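Local coordinates for type III secretion system effector protein ExoU (Pseudomonas fluorescens, PDB 4QMK), which probably hydrolyses membrane phospholipids as a patatin-like phospholipase delivered by type III secretion, using a phosphatidylinositol 4,5-bisphosphate-binding domain to reach the plasma membrane, at residues D252-L257 against Y582-R587; V163-Q168 against I577-Y582; A592-L597 against K623-R628; A143-A148 against S277-G282. All blocks are in the same frame, centred on the assembly; numbering follows the deposited sequence.

Contact 1 (D252-L257 against Y582-R587); sequences DGRPQL and YPSLYR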
loop_
_atom_site.group_PDB
_atom_site.type_symbol
_atom_site.label_atom_id
_atom_site.label_comp_id
_atom_site.label_asym_id
_atom_site.label_seq_id
_atom_site.Cartn_x
_atom_site.Cartn_y
_atom_site.Cartn_z
ATOM N N ASP A 252 -2.220 -14.701 21.685
ATOM C CA ASP A 252 -1.946 -16.135 21.757
ATOM C C ASP A 252 -0.897 -16.471 22.828
ATOM O O ASP A 252 -0.025 -17.335 22.620
ATOM C CB ASP A 252 -1.519 -16.665 20.366
ATOM C CG ASP A 252 -1.288 -18.179 20.346
ATOM O OD1 ASP A 252 -2.154 -18.922 20.844
ATOM O OD2 ASP A 252 -0.236 -18.621 19.830
ATOM N N GLY A 253 -0.971 -15.771 23.959
ATOM C CA GLY A 253 -0.077 -16.013 25.089
ATOM C C GLY A 253 1.292 -15.345 25.054
ATOM O O GLY A 253 2.071 -15.496 26.001
ATOM N N ARG A 254 1.583 -14.572 23.997
ATOM C CA ARG A 254 2.878 -13.899 23.860
ATOM C C ARG A 254 2.668 -12.385 23.634
ATOM O O ARG A 254 1.837 -11.996 22.843
ATOM C CB ARG A 254 3.640 -14.504 22.677
ATOM C CG ARG A 254 3.950 -15.961 22.875
ATOM C CD ARG A 254 4.017 -16.799 21.595
ATOM N NE ARG A 254 5.285 -16.698 20.872
ATOM C CZ ARG A 254 6.298 -17.555 20.999
ATOM N NH1 ARG A 254 6.221 -18.599 21.831
ATOM N NH2 ARG A 254 7.395 -17.368 20.282
ATOM N N PRO A 255 3.461 -11.548 24.296
ATOM C CA PRO A 255 3.429 -10.144 23.991
ATOM C C PRO A 255 4.038 -9.822 22.638
ATOM O O PRO A 255 5.042 -10.456 22.240
ATOM C CB PRO A 255 4.293 -9.518 25.096
ATOM C CG PRO A 255 5.242 -10.602 25.476
ATOM C CD PRO A 255 4.475 -11.881 25.310
ATOM N N GLN A 256 3.434 -8.837 21.961
ATOM C CA GLN A 256 3.924 -8.302 20.677
ATOM C C GLN A 256 4.005 -6.807 20.712
ATOM O O GLN A 256 3.066 -6.178 21.099
ATOM C CB GLN A 256 2.997 -8.635 19.506
ATOM C CG GLN A 256 2.944 -10.084 19.141
ATOM C CD GLN A 256 3.991 -10.549 18.138
ATOM O OE1 GLN A 256 3.829 -11.605 17.594
ATOM N NE2 GLN A 256 5.012 -9.744 17.849
ATOM N N LEU A 257 5.133 -6.262 20.292
ATOM C CA LEU A 257 5.262 -4.845 20.117
ATOM C C LEU A 257 4.559 -4.462 18.833
ATOM O O LEU A 257 4.895 -4.959 17.755
ATOM C CB LEU A 257 6.682 -4.385 19.892
ATOM C CG LEU A 257 7.687 -3.922 20.923
ATOM C CD1 LEU A 257 6.959 -3.131 21.992
ATOM C CD2 LEU A 257 8.529 -5.012 21.521
ATOM N N TYR A 582 11.690 -10.943 21.248
ATOM C CA TYR A 582 10.869 -10.270 22.220
ATOM C C TYR A 582 9.658 -11.128 22.705
ATOM O O TYR A 582 9.555 -11.413 23.859
ATOM C CB TYR A 582 10.428 -8.921 21.696
ATOM C CG TYR A 582 9.489 -8.201 22.650
ATOM C CD1 TYR A 582 9.973 -7.586 23.809
ATOM C CD2 TYR A 582 8.119 -8.215 22.454
ATOM C CE1 TYR A 582 9.107 -6.974 24.724
ATOM C CE2 TYR A 582 7.252 -7.609 23.367
ATOM C CZ TYR A 582 7.761 -6.977 24.487
ATOM O OH TYR A 582 6.939 -6.352 25.371
ATOM N N PRO A 583 8.800 -11.577 21.810
ATOM C CA PRO A 583 7.685 -12.415 22.210
ATOM C C PRO A 583 8.021 -13.706 22.921
ATOM O O PRO A 583 7.226 -14.086 23.794
ATOM C CB PRO A 583 6.994 -12.750 20.918
ATOM C CG PRO A 583 7.360 -11.658 20.033
ATOM C CD PRO A 583 8.735 -11.251 20.397
ATOM N N SER A 584 9.127 -14.386 22.557
ATOM C CA SER A 584 9.505 -15.637 23.230
ATOM C C SER A 584 10.072 -15.328 24.590
ATOM O O SER A 584 9.775 -15.989 25.579
ATOM C CB SER A 584 10.645 -16.350 22.509
ATOM O OG SER A 584 10.239 -17.364 21.611
ATOM N N LEU A 585 10.934 -14.322 24.619
ATOM C CA LEU A 585 11.670 -13.986 25.823
ATOM C C LEU A 585 10.752 -13.556 26.915
ATOM O O LEU A 585 10.939 -13.955 28.034
ATOM C CB LEU A 585 12.701 -12.905 25.484
ATOM C CG LEU A 585 13.663 -12.414 26.570
ATOM C CD1 LEU A 585 14.405 -13.550 27.205
ATOM C CD2 LEU A 585 14.661 -11.421 25.975
ATOM N N TYR A 586 9.722 -12.779 26.581
ATOM C CA TYR A 586 8.764 -12.313 27.579
ATOM C C TYR A 586 7.500 -13.144 27.656
ATOM O O TYR A 586 6.515 -12.719 28.189
ATOM C CB TYR A 586 8.428 -10.858 27.312
ATOM C CG TYR A 586 9.643 -10.041 27.564
ATOM C CD1 TYR A 586 10.067 -9.754 28.846
ATOM C CD2 TYR A 586 10.424 -9.643 26.531
ATOM C CE1 TYR A 586 11.224 -9.028 29.072
ATOM C CE2 TYR A 586 11.578 -8.914 26.743
ATOM C CZ TYR A 586 11.957 -8.604 28.020
ATOM O OH TYR A 586 13.114 -7.885 28.197
ATOM N N ARG A 587 7.538 -14.329 27.102
ATOM C CA ARG A 587 6.420 -15.228 27.173
ATOM C C ARG A 587 6.337 -15.714 28.649
ATOM O O ARG A 587 7.325 -16.280 29.163
ATOM C CB ARG A 587 6.696 -16.432 26.264
ATOM C CG ARG A 587 5.469 -17.215 25.833
ATOM C CD ARG A 587 5.751 -18.705 25.641
ATOM N NE ARG A 587 5.353 -19.364 26.867
ATOM C CZ ARG A 587 5.845 -20.500 27.333
ATOM N NH1 ARG A 587 6.843 -21.136 26.707
ATOM N NH2 ARG A 587 5.343 -20.978 28.468
#
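The outermost strand of the mixed patatin-type sheet meets the end of helix 555-585 here, with Pro-255 and Leu-257 packed against Tyr-582 and Pro-583. Leu-257 places one methyl, CD2, over the centre of the Tyr-582 ring, 3.3 Å from the centroid and 10° off the ring normal, a CH-pi contact. CG of Tyr-582 stands anti to its backbone N (chi1 177°), which puts CG on the strand side; ring atom CE2 also meets Pro-255 CB at 3.9 Å. The two prolines touch through a CA-H...O contact, Pro-583 CA lying 3.3 Å from Pro-255 O, at a point where the helix is kinked. Pro-255 CG continues to Tyr-586 CB at 3.7 Å, the two side chains crossing at about a right angle. Arg-254 packs its aliphatic part on another arginine, CG to CG of Arg-587 3.6 Å, while Pro-583 O and Ser-584 CA lie over one face of its guanidinium. Its NH2 makes a weak bond to Ser-584 OG (3.1 Å, 121°), and Thr-640 OG1 is hydrogen-bonded to both of these atoms. Gln-256 pairs through its backbone with Gly-249 of strand 242-251, whereas Ser-584 and Leu-585 rest on helix 592-606.

Contact 2 (V163-Q168 against I577-Y582); sequences VGNISQ and IREVIY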
loop_
_atom_site.group_PDB
_atom_site.type_symbol
_atom_site.label_atom_id
_atom_site.label_comp_id
_atom_site.label_asym_id
_atom_site.label_seq_id
_atom_site.Cartn_x
_atom_site.Cartn_y
_atom_site.Cartn_z
ATOM N N VAL A 163 6.979 -10.573 7.822
ATOM C CA VAL A 163 6.502 -9.258 7.495
ATOM C C VAL A 163 7.216 -8.313 8.477
ATOM O O VAL A 163 7.957 -8.730 9.398
ATOM C CB VAL A 163 4.944 -9.108 7.671
ATOM C CG1 VAL A 163 4.181 -10.149 6.851
ATOM C CG2 VAL A 163 4.520 -9.153 9.157
ATOM N N GLY A 164 6.922 -7.040 8.314
ATOM C CA GLY A 164 7.548 -5.998 9.108
ATOM C C GLY A 164 7.126 -5.895 10.559
ATOM O O GLY A 164 7.968 -5.757 11.413
ATOM N N ASN A 165 5.822 -5.942 10.823
ATOM C CA ASN A 165 5.247 -5.755 12.172
ATOM C C ASN A 165 3.766 -6.094 12.115
ATOM O O ASN A 165 3.128 -5.942 11.092
ATOM C CB ASN A 165 5.420 -4.310 12.670
ATOM C CG ASN A 165 4.897 -4.093 14.141
ATOM O OD1 ASN A 165 3.754 -3.624 14.366
ATOM N ND2 ASN A 165 5.742 -4.383 15.115
ATOM N N ILE A 166 3.227 -6.595 13.197
ATOM C CA ILE A 166 1.808 -6.892 13.235
ATOM C C ILE A 166 0.955 -5.649 12.931
ATOM O O ILE A 166 -0.163 -5.774 12.481
ATOM C CB ILE A 166 1.427 -7.548 14.554
ATOM C CG1 ILE A 166 0.053 -8.131 14.470
ATOM C CG2 ILE A 166 1.497 -6.593 15.709
ATOM C CD1 ILE A 166 -0.122 -9.119 15.598
ATOM N N SER A 167 1.494 -4.451 13.108
ATOM C CA SER A 167 0.808 -3.262 12.600
ATOM C C SER A 167 0.390 -3.362 11.133
ATOM O O SER A 167 -0.641 -2.833 10.727
ATOM C CB SER A 167 1.706 -2.042 12.725
ATOM O OG SER A 167 2.977 -2.210 12.121
ATOM N N GLN A 168 1.184 -4.028 10.320
ATOM C CA GLN A 168 0.852 -4.158 8.902
ATOM C C GLN A 168 -0.412 -4.963 8.654
ATOM O O GLN A 168 -1.242 -4.616 7.817
ATOM C CB GLN A 168 2.067 -4.650 8.139
ATOM C CG GLN A 168 3.059 -3.503 7.988
ATOM C CD GLN A 168 4.462 -3.927 7.697
ATOM O OE1 GLN A 168 4.858 -5.054 7.961
ATOM N NE2 GLN A 168 5.239 -3.010 7.191
ATOM N N ILE A 577 15.096 -9.197 16.591
ATOM C CA ILE A 577 14.972 -9.030 18.024
ATOM C C ILE A 577 13.597 -8.648 18.431
ATOM O O ILE A 577 12.998 -9.255 19.261
ATOM C CB ILE A 577 15.962 -7.987 18.546
ATOM C CG1 ILE A 577 17.380 -8.614 18.546
ATOM C CG2 ILE A 577 15.620 -7.574 19.962
ATOM C CD1 ILE A 577 18.532 -7.666 18.840
ATOM N N ARG A 578 13.071 -7.655 17.780
ATOM C CA ARG A 578 11.767 -7.087 18.146
ATOM C C ARG A 578 10.627 -8.031 17.808
ATOM O O ARG A 578 9.701 -8.154 18.541
ATOM C CB ARG A 578 11.609 -5.790 17.337
ATOM C CG ARG A 578 10.430 -4.968 17.745
ATOM C CD ARG A 578 9.580 -4.569 16.572
ATOM N NE ARG A 578 10.189 -3.565 15.735
ATOM C CZ ARG A 578 9.803 -3.339 14.493
ATOM N NH1 ARG A 578 8.804 -4.023 13.973
ATOM N NH2 ARG A 578 10.414 -2.433 13.772
ATOM N N GLU A 579 10.754 -8.736 16.706
ATOM C CA GLU A 579 9.680 -9.503 16.123
ATOM C C GLU A 579 9.724 -11.027 16.419
ATOM O O GLU A 579 8.734 -11.711 16.333
ATOM C CB GLU A 579 9.765 -9.272 14.610
ATOM C CG GLU A 579 8.455 -9.165 13.861
ATOM C CD GLU A 579 7.611 -7.949 14.273
ATOM O OE1 GLU A 579 6.372 -8.134 14.389
ATOM O OE2 GLU A 579 8.181 -6.864 14.521
ATOM N N VAL A 580 10.874 -11.541 16.801
ATOM C CA VAL A 580 11.004 -12.943 17.075
ATOM C C VAL A 580 11.471 -13.224 18.512
ATOM O O VAL A 580 10.864 -14.031 19.240
ATOM C CB VAL A 580 11.997 -13.582 16.118
ATOM C CG1 VAL A 580 12.141 -15.048 16.466
ATOM C CG2 VAL A 580 11.532 -13.440 14.695
ATOM N N ILE A 581 12.496 -12.527 18.959
ATOM C CA ILE A 581 12.967 -12.761 20.297
ATOM C C ILE A 581 12.061 -12.218 21.377
ATOM O O ILE A 581 11.678 -12.967 22.300
ATOM C CB ILE A 581 14.354 -12.248 20.470
ATOM C CG1 ILE A 581 15.298 -13.109 19.619
ATOM C CG2 ILE A 581 14.749 -12.385 21.912
ATOM C CD1 ILE A 581 16.715 -12.587 19.579
ATOM N N TYR A 582 11.690 -10.943 21.248
ATOM C CA TYR A 582 10.869 -10.270 22.220
ATOM C C TYR A 582 9.658 -11.128 22.705
ATOM O O TYR A 582 9.555 -11.413 23.859
ATOM C CB TYR A 582 10.428 -8.921 21.696
ATOM C CG TYR A 582 9.489 -8.201 22.650
ATOM C CD1 TYR A 582 9.973 -7.586 23.809
ATOM C CD2 TYR A 582 8.119 -8.215 22.454
ATOM C CE1 TYR A 582 9.107 -6.974 24.724
ATOM C CE2 TYR A 582 7.252 -7.609 23.367
ATOM C CZ TYR A 582 7.761 -6.977 24.487
ATOM O OH TYR A 582 6.939 -6.352 25.371
HETATM O O HOH W 1 4.539 -7.438 16.005
#
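The CA atoms of Asn-165 and Glu-579 approach to 7.0 Å, bringing the loop that enters helix 166-173 up to helix 555-585 at a wider pi-type turn, in which Tyr-582 N bonds to Ile-577 O. Asn-165 and Gln-168 form a capping box at the start of helix 166-173. Asn-165 is the N-cap, its OD1 accepting from Ser-167 N at 2.7 Å with the donor above the carbonyl plane, and Gln-168 OE1 returns a weak bond to Asn-165 N. The Asn-165 amide is also held from the patatin-type sheet: ND2 donates to Leu-257 O, and OD1 accepts from Val-259 N.

From the long helix, adjacent residues act as a pair. Arg-578 NH1 forms a salt bridge with Glu-579 OE2 at 3.0 Å, and the same NH1 reaches Gly-164 O in a weak bond of 3.2 Å (122°). NH1 also passes 3.3 Å from Asn-165 ND2, a contact of two donors, with the amide and guanidinium planes 66° apart. Glu-579 OE2 and Gly-164 O, both acceptors, lie 3.3 Å apart, and NH1, bonded to both, would offset their repulsion. Arg-578 and, through a water, the N-terminus of helix 166-173 probably favour a charged Glu-579. The second oxygen, Glu-579 OE1, sits 3.4 Å from Asn-165 CA and accepts from that water, which in turn accepts from Ile-166 N at 3.2 Å.

Contact 3 (A592-L597 against K623-R628); sequences AANVEL and KHYRAR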
loop_
_atom_site.group_PDB
_atom_site.type_symbol
_atom_site.label_atom_id
_atom_site.label_comp_id
_atom_site.label_asym_id
_atom_site.label_seq_id
_atom_site.Cartn_x
_atom_site.Cartn_y
_atom_site.Cartn_z
ATOM N N ALA A 592 13.972 -21.004 32.004
ATOM C CA ALA A 592 15.103 -20.171 32.227
ATOM C C ALA A 592 16.248 -20.339 31.193
ATOM O O ALA A 592 16.887 -19.340 30.853
ATOM C CB ALA A 592 15.613 -20.368 33.647
ATOM N N ALA A 593 16.493 -21.577 30.735
ATOM C CA ALA A 593 17.540 -21.856 29.800
ATOM C C ALA A 593 17.250 -21.155 28.465
ATOM O O ALA A 593 18.159 -20.612 27.799
ATOM C CB ALA A 593 17.729 -23.377 29.626
ATOM N N ASN A 594 15.983 -21.142 28.090
ATOM C CA ASN A 594 15.547 -20.423 26.880
ATOM C C ASN A 594 15.708 -18.901 27.045
ATOM O O ASN A 594 16.068 -18.212 26.102
ATOM C CB ASN A 594 14.079 -20.763 26.530
ATOM C CG ASN A 594 13.937 -22.089 25.811
ATOM O OD1 ASN A 594 14.917 -22.678 25.365
ATOM N ND2 ASN A 594 12.704 -22.542 25.642
ATOM N N VAL A 595 15.450 -18.380 28.244
ATOM C CA VAL A 595 15.643 -16.926 28.515
ATOM C C VAL A 595 17.109 -16.570 28.374
ATOM O O VAL A 595 17.484 -15.578 27.752
ATOM C CB VAL A 595 15.095 -16.561 29.940
ATOM C CG1 VAL A 595 15.496 -15.190 30.408
ATOM C CG2 VAL A 595 13.586 -16.689 29.942
ATOM N N GLU A 596 17.953 -17.416 28.924
ATOM C CA GLU A 596 19.403 -17.232 28.857
ATOM C C GLU A 596 19.865 -17.280 27.385
ATOM O O GLU A 596 20.632 -16.445 26.949
ATOM C CB GLU A 596 20.043 -18.331 29.676
ATOM C CG GLU A 596 21.539 -18.263 29.880
ATOM C CD GLU A 596 22.021 -19.380 30.825
ATOM O OE1 GLU A 596 21.306 -20.423 30.986
ATOM O OE2 GLU A 596 23.109 -19.220 31.423
ATOM N N LEU A 597 19.367 -18.254 26.631
ATOM C CA LEU A 597 19.725 -18.430 25.210
ATOM C C LEU A 597 19.323 -17.188 24.374
ATOM O O LEU A 597 20.130 -16.632 23.657
ATOM C CB LEU A 597 19.029 -19.671 24.661
ATOM C CG LEU A 597 19.176 -19.948 23.172
ATOM C CD1 LEU A 597 20.585 -20.435 22.869
ATOM C CD2 LEU A 597 18.183 -20.980 22.718
ATOM N N LYS A 623 19.142 -24.712 16.967
ATOM C CA LYS A 623 19.775 -25.877 17.564
ATOM C C LYS A 623 19.441 -26.129 19.043
ATOM O O LYS A 623 19.294 -27.281 19.455
ATOM C CB LYS A 623 21.263 -25.732 17.429
ATOM C CG LYS A 623 22.050 -26.951 17.840
ATOM C CD LYS A 623 23.510 -26.800 17.425
ATOM C CE LYS A 623 24.271 -28.124 17.462
ATOM N NZ LYS A 623 25.641 -27.950 16.861
ATOM N N HIS A 624 19.272 -25.054 19.821
ATOM C CA HIS A 624 19.084 -25.201 21.250
ATOM C C HIS A 624 17.748 -24.785 21.822
ATOM O O HIS A 624 17.421 -25.186 22.933
ATOM C CB HIS A 624 20.146 -24.401 21.966
ATOM C CG HIS A 624 21.535 -24.785 21.616
ATOM N ND1 HIS A 624 22.195 -25.827 22.229
ATOM C CD2 HIS A 624 22.417 -24.234 20.749
ATOM C CE1 HIS A 624 23.414 -25.927 21.723
ATOM N NE2 HIS A 624 23.575 -24.961 20.834
ATOM N N TYR A 625 16.999 -23.931 21.144
ATOM C CA TYR A 625 15.735 -23.482 21.716
ATOM C C TYR A 625 14.837 -24.690 21.916
ATOM O O TYR A 625 14.737 -25.463 21.016
ATOM C CB TYR A 625 15.035 -22.547 20.783
ATOM C CG TYR A 625 13.790 -21.975 21.357
ATOM C CD1 TYR A 625 13.840 -20.889 22.129
ATOM C CD2 TYR A 625 12.561 -22.540 21.122
ATOM C CE1 TYR A 625 12.695 -20.345 22.697
ATOM C CE2 TYR A 625 11.403 -21.971 21.611
ATOM C CZ TYR A 625 11.475 -20.877 22.414
ATOM O OH TYR A 625 10.339 -20.296 22.949
ATOM N N ARG A 626 14.229 -24.842 23.095
ATOM C CA ARG A 626 13.318 -25.956 23.407
ATOM C C ARG A 626 11.859 -25.534 23.701
ATOM O O ARG A 626 11.617 -24.769 24.617
ATOM C CB ARG A 626 13.815 -26.616 24.681
ATOM C CG ARG A 626 15.236 -27.167 24.643
ATOM C CD ARG A 626 15.410 -28.316 23.668
ATOM N NE ARG A 626 14.397 -29.333 23.885
ATOM C CZ ARG A 626 14.559 -30.637 23.667
ATOM N NH1 ARG A 626 15.730 -31.115 23.213
ATOM N NH2 ARG A 626 13.539 -31.485 23.943
ATOM N N ALA A 627 10.891 -26.087 22.980
ATOM C CA ALA A 627 9.448 -25.792 23.219
ATOM C C ALA A 627 8.672 -26.953 23.849
ATOM O O ALA A 627 9.159 -28.076 23.860
ATOM C CB ALA A 627 8.791 -25.436 21.910
ATOM N N ARG A 628 7.473 -26.695 24.393
ATOM C CA ARG A 628 6.664 -27.802 24.949
ATOM C C ARG A 628 5.761 -28.271 23.834
ATOM O O ARG A 628 5.402 -27.472 22.962
ATOM C CB ARG A 628 5.781 -27.408 26.157
ATOM C CG ARG A 628 6.464 -26.653 27.293
ATOM C CD ARG A 628 7.157 -27.509 28.345
ATOM N NE ARG A 628 6.194 -28.129 29.244
ATOM C CZ ARG A 628 6.467 -28.583 30.472
ATOM N NH1 ARG A 628 7.685 -28.468 31.012
ATOM N NH2 ARG A 628 5.504 -29.138 31.177
HETATM O O HOH W 2 17.249 -23.767 25.334
#
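The amide of Asn-594 lies stacked on one face of the Tyr-625 ring, the two planes only 6° apart. ND2 stands 3.7 Å above the ring plane of Tyr-625, offset toward the rim and nearest CE1, while Leu-597 CD2 comes to the ring at its edge. Stacking does not cost the amide its polar partners, because both its ends engage the backbone of one residue. Arg-626 N donates to Asn-594 OD1 at 3.2 Å in an almost straight bond (177°), and Asn-594 ND2 donates to Arg-626 O at 2.7 Å (155°), that oxygen lying close to the amide plane. The two bonds fix the rotation of the amide and hold it flat against the ring face.

Asn-594 belongs to the first turn of helix 592-606, and Tyr-625 is the residue at which the chain leaves helix 611-624, so the pair ties the open ends of a helical hairpin. This hairpin lies within the C-terminal ExoU family region, consistent with the membrane-localising part of the protein. Beside the stack, Leu-597 CD2 packs 3.5 Å from Tyr-625 N and 4.0 Å from His-624 CB. A water donates to both Asn-594 OD1 and His-624 O, lying 2.8 Å from the latter. Gln-590 serves both stacked groups: its OE1 accepts from Asn-594 ND2, and its NE2 is hydrogen-bonded to Tyr-625 OH, which also bonds to Ser-584 OG.

Contact 4 (A143-A148 against S277-G282); sequences AWLQEA and SGALPG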
loop_
_atom_site.group_PDB
_atom_site.type_symbol
_atom_site.label_atom_id
_atom_site.label_comp_id
_atom_site.label_asym_id
_atom_site.label_seq_id
_atom_site.Cartn_x
_atom_site.Cartn_y
_atom_site.Cartn_z
ATOM N N ALA A 143 -13.275 -3.894 20.700
ATOM C CA ALA A 143 -13.845 -5.161 21.034
ATOM C C ALA A 143 -13.243 -6.226 20.165
ATOM O O ALA A 143 -12.861 -7.285 20.635
ATOM C CB ALA A 143 -15.352 -5.114 20.846
ATOM N N TRP A 144 -13.175 -5.954 18.879
ATOM C CA TRP A 144 -12.616 -6.917 17.964
ATOM C C TRP A 144 -11.194 -7.316 18.352
ATOM O O TRP A 144 -10.809 -8.489 18.215
ATOM C CB TRP A 144 -12.620 -6.374 16.552
ATOM C CG TRP A 144 -12.061 -7.328 15.590
ATOM C CD1 TRP A 144 -12.715 -8.350 14.990
ATOM C CD2 TRP A 144 -10.728 -7.355 15.103
ATOM N NE1 TRP A 144 -11.863 -9.035 14.144
ATOM C CE2 TRP A 144 -10.633 -8.437 14.195
ATOM C CE3 TRP A 144 -9.613 -6.566 15.328
ATOM C CZ2 TRP A 144 -9.460 -8.750 13.512
ATOM C CZ3 TRP A 144 -8.423 -6.887 14.657
ATOM C CH2 TRP A 144 -8.362 -7.975 13.764
ATOM N N LEU A 145 -10.415 -6.354 18.826
ATOM C CA LEU A 145 -9.084 -6.653 19.223
ATOM C C LEU A 145 -8.998 -7.659 20.347
ATOM O O LEU A 145 -8.105 -8.503 20.318
ATOM C CB LEU A 145 -8.318 -5.389 19.535
ATOM C CG LEU A 145 -7.825 -4.722 18.266
ATOM C CD1 LEU A 145 -7.579 -3.252 18.502
ATOM C CD2 LEU A 145 -6.570 -5.421 17.760
ATOM N N GLN A 146 -9.904 -7.621 21.323
ATOM C CA GLN A 146 -9.873 -8.680 22.362
ATOM C C GLN A 146 -10.210 -10.051 21.785
ATOM O O GLN A 146 -9.441 -10.994 21.952
ATOM C CB GLN A 146 -10.774 -8.399 23.551
ATOM C CG GLN A 146 -10.129 -7.565 24.657
ATOM C CD GLN A 146 -10.131 -6.069 24.353
ATOM O OE1 GLN A 146 -11.068 -5.549 23.737
ATOM N NE2 GLN A 146 -9.106 -5.360 24.825
ATOM N N GLU A 147 -11.315 -10.146 21.051
ATOM C CA GLU A 147 -11.756 -11.438 20.516
ATOM C C GLU A 147 -10.797 -12.058 19.500
ATOM O O GLU A 147 -10.562 -13.267 19.525
ATOM C CB GLU A 147 -13.150 -11.341 19.904
ATOM C CG GLU A 147 -14.273 -11.226 20.938
ATOM C CD GLU A 147 -14.559 -9.787 21.379
ATOM O OE1 GLU A 147 -14.985 -8.986 20.515
ATOM O OE2 GLU A 147 -14.409 -9.458 22.589
ATOM N N ALA A 148 -10.190 -11.229 18.666
ATOM C CA ALA A 148 -9.353 -11.711 17.571
ATOM C C ALA A 148 -7.878 -11.924 17.902
ATOM O O ALA A 148 -7.098 -12.408 17.058
ATOM C CB ALA A 148 -9.456 -10.731 16.430
ATOM N N SER A 277 -3.673 1.568 19.479
ATOM C CA SER A 277 -2.630 1.570 20.442
ATOM C C SER A 277 -3.177 1.510 21.823
ATOM O O SER A 277 -2.736 0.731 22.632
ATOM C CB SER A 277 -1.779 2.807 20.251
ATOM O OG SER A 277 -0.832 2.910 21.270
ATOM N N GLY A 278 -4.174 2.330 22.099
ATOM C CA GLY A 278 -4.735 2.390 23.423
ATOM C C GLY A 278 -5.550 1.177 23.838
ATOM O O GLY A 278 -5.721 0.938 25.008
ATOM N N ALA A 279 -6.058 0.416 22.884
ATOM C CA ALA A 279 -6.906 -0.718 23.188
ATOM C C ALA A 279 -6.242 -2.029 23.101
ATOM O O ALA A 279 -6.944 -3.019 22.920
ATOM C CB ALA A 279 -7.993 -0.791 22.162
ATOM N N LEU A 280 -4.921 -2.111 23.074
ATOM C CA LEU A 280 -4.336 -3.467 22.863
ATOM C C LEU A 280 -4.775 -4.532 23.913
ATOM O O LEU A 280 -4.939 -4.228 25.104
ATOM C CB LEU A 280 -2.841 -3.376 22.694
ATOM C CG LEU A 280 -2.578 -2.635 21.412
ATOM C CD1 LEU A 280 -1.203 -2.068 21.399
ATOM C CD2 LEU A 280 -2.762 -3.572 20.268
ATOM N N PRO A 281 -5.050 -5.766 23.441
ATOM C CA PRO A 281 -5.514 -6.822 24.321
ATOM C C PRO A 281 -4.477 -7.213 25.353
ATOM O O PRO A 281 -3.284 -7.317 25.013
ATOM C CB PRO A 281 -5.718 -8.007 23.357
ATOM C CG PRO A 281 -4.767 -7.766 22.242
ATOM C CD PRO A 281 -4.812 -6.281 22.075
ATOM N N GLY A 282 -4.918 -7.323 26.599
ATOM C CA GLY A 282 -4.162 -7.959 27.667
ATOM C C GLY A 282 -4.609 -9.394 27.543
ATOM O O GLY A 282 -3.929 -10.321 27.970
#
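Leu-145 and Pro-281 touch where helix 140-157 meets the turn that follows helix 270-278. Pro-281 presents its ring to the helix backbone, CB lying 3.9 Å from Leu-145 O, with CG at a similar distance from the same oxygen. The ring atom CD faces the side chain instead, 4.4 Å from Leu-145 CB. Leu-145 extends from the helix with CD1 anti to its own CA (chi2 157°), and that methyl meets Ala-279 CB at 4.4 Å. These separations describe apolar contact at the outer limit rather than tight interlocking. The Gln-146 side chain reaches toward the turn but is poorly ordered, so its amide carries no interaction here. The CA atoms of Gln-146 and Pro-281 are nevertheless the nearest pair, 5.1 Å apart.

Outside this shell, Pro-281 pairs through its backbone with Met-250, and Ser-277 OG lies within hydrogen-bonding reach of the carbonyl oxygens of both Thr-246 and Ser-104, its one proton shared or alternating between them. Ser-104 lies in a GxSxG sequence that fits the nucleophile elbow of patatin-like enzymes, and the Leu-280 side chain lies near this probable elbow without touching it. On helix 140-157, Trp-144 carries Ala-148 CB over one ring face and bonds through NE1 to Ser-158 OG of the second subunit. The end of helix 270-278 and the turn after it lie on strand 242-251, Ser-277 on Ile-245 and Pro-281 on Phe-251.

Contacts 1 and 2 use the same long helix, 555-585, to bind the patatin-like part, and they share Tyr-582; their centres are 10 Å apart, and one side-chain-to-backbone bond joins them. Contact 1 is largely apolar, whereas contact 2 is buried yet polar, relying on charge and water. Contacts 1 and 3 are both partly buried, with contact 3 farther from the chain centre; it lies within the C-terminal region and meets contact 1 through Ser-584 and Tyr-625, and an amide gripping backbone is its chemistry. Contact 4 is buried, entirely within the patatin-like range and carried by loose apolar contacts, its centre about 29 Å from that of contact 3. Strand 242-251 neighbours both contacts 1 and 4.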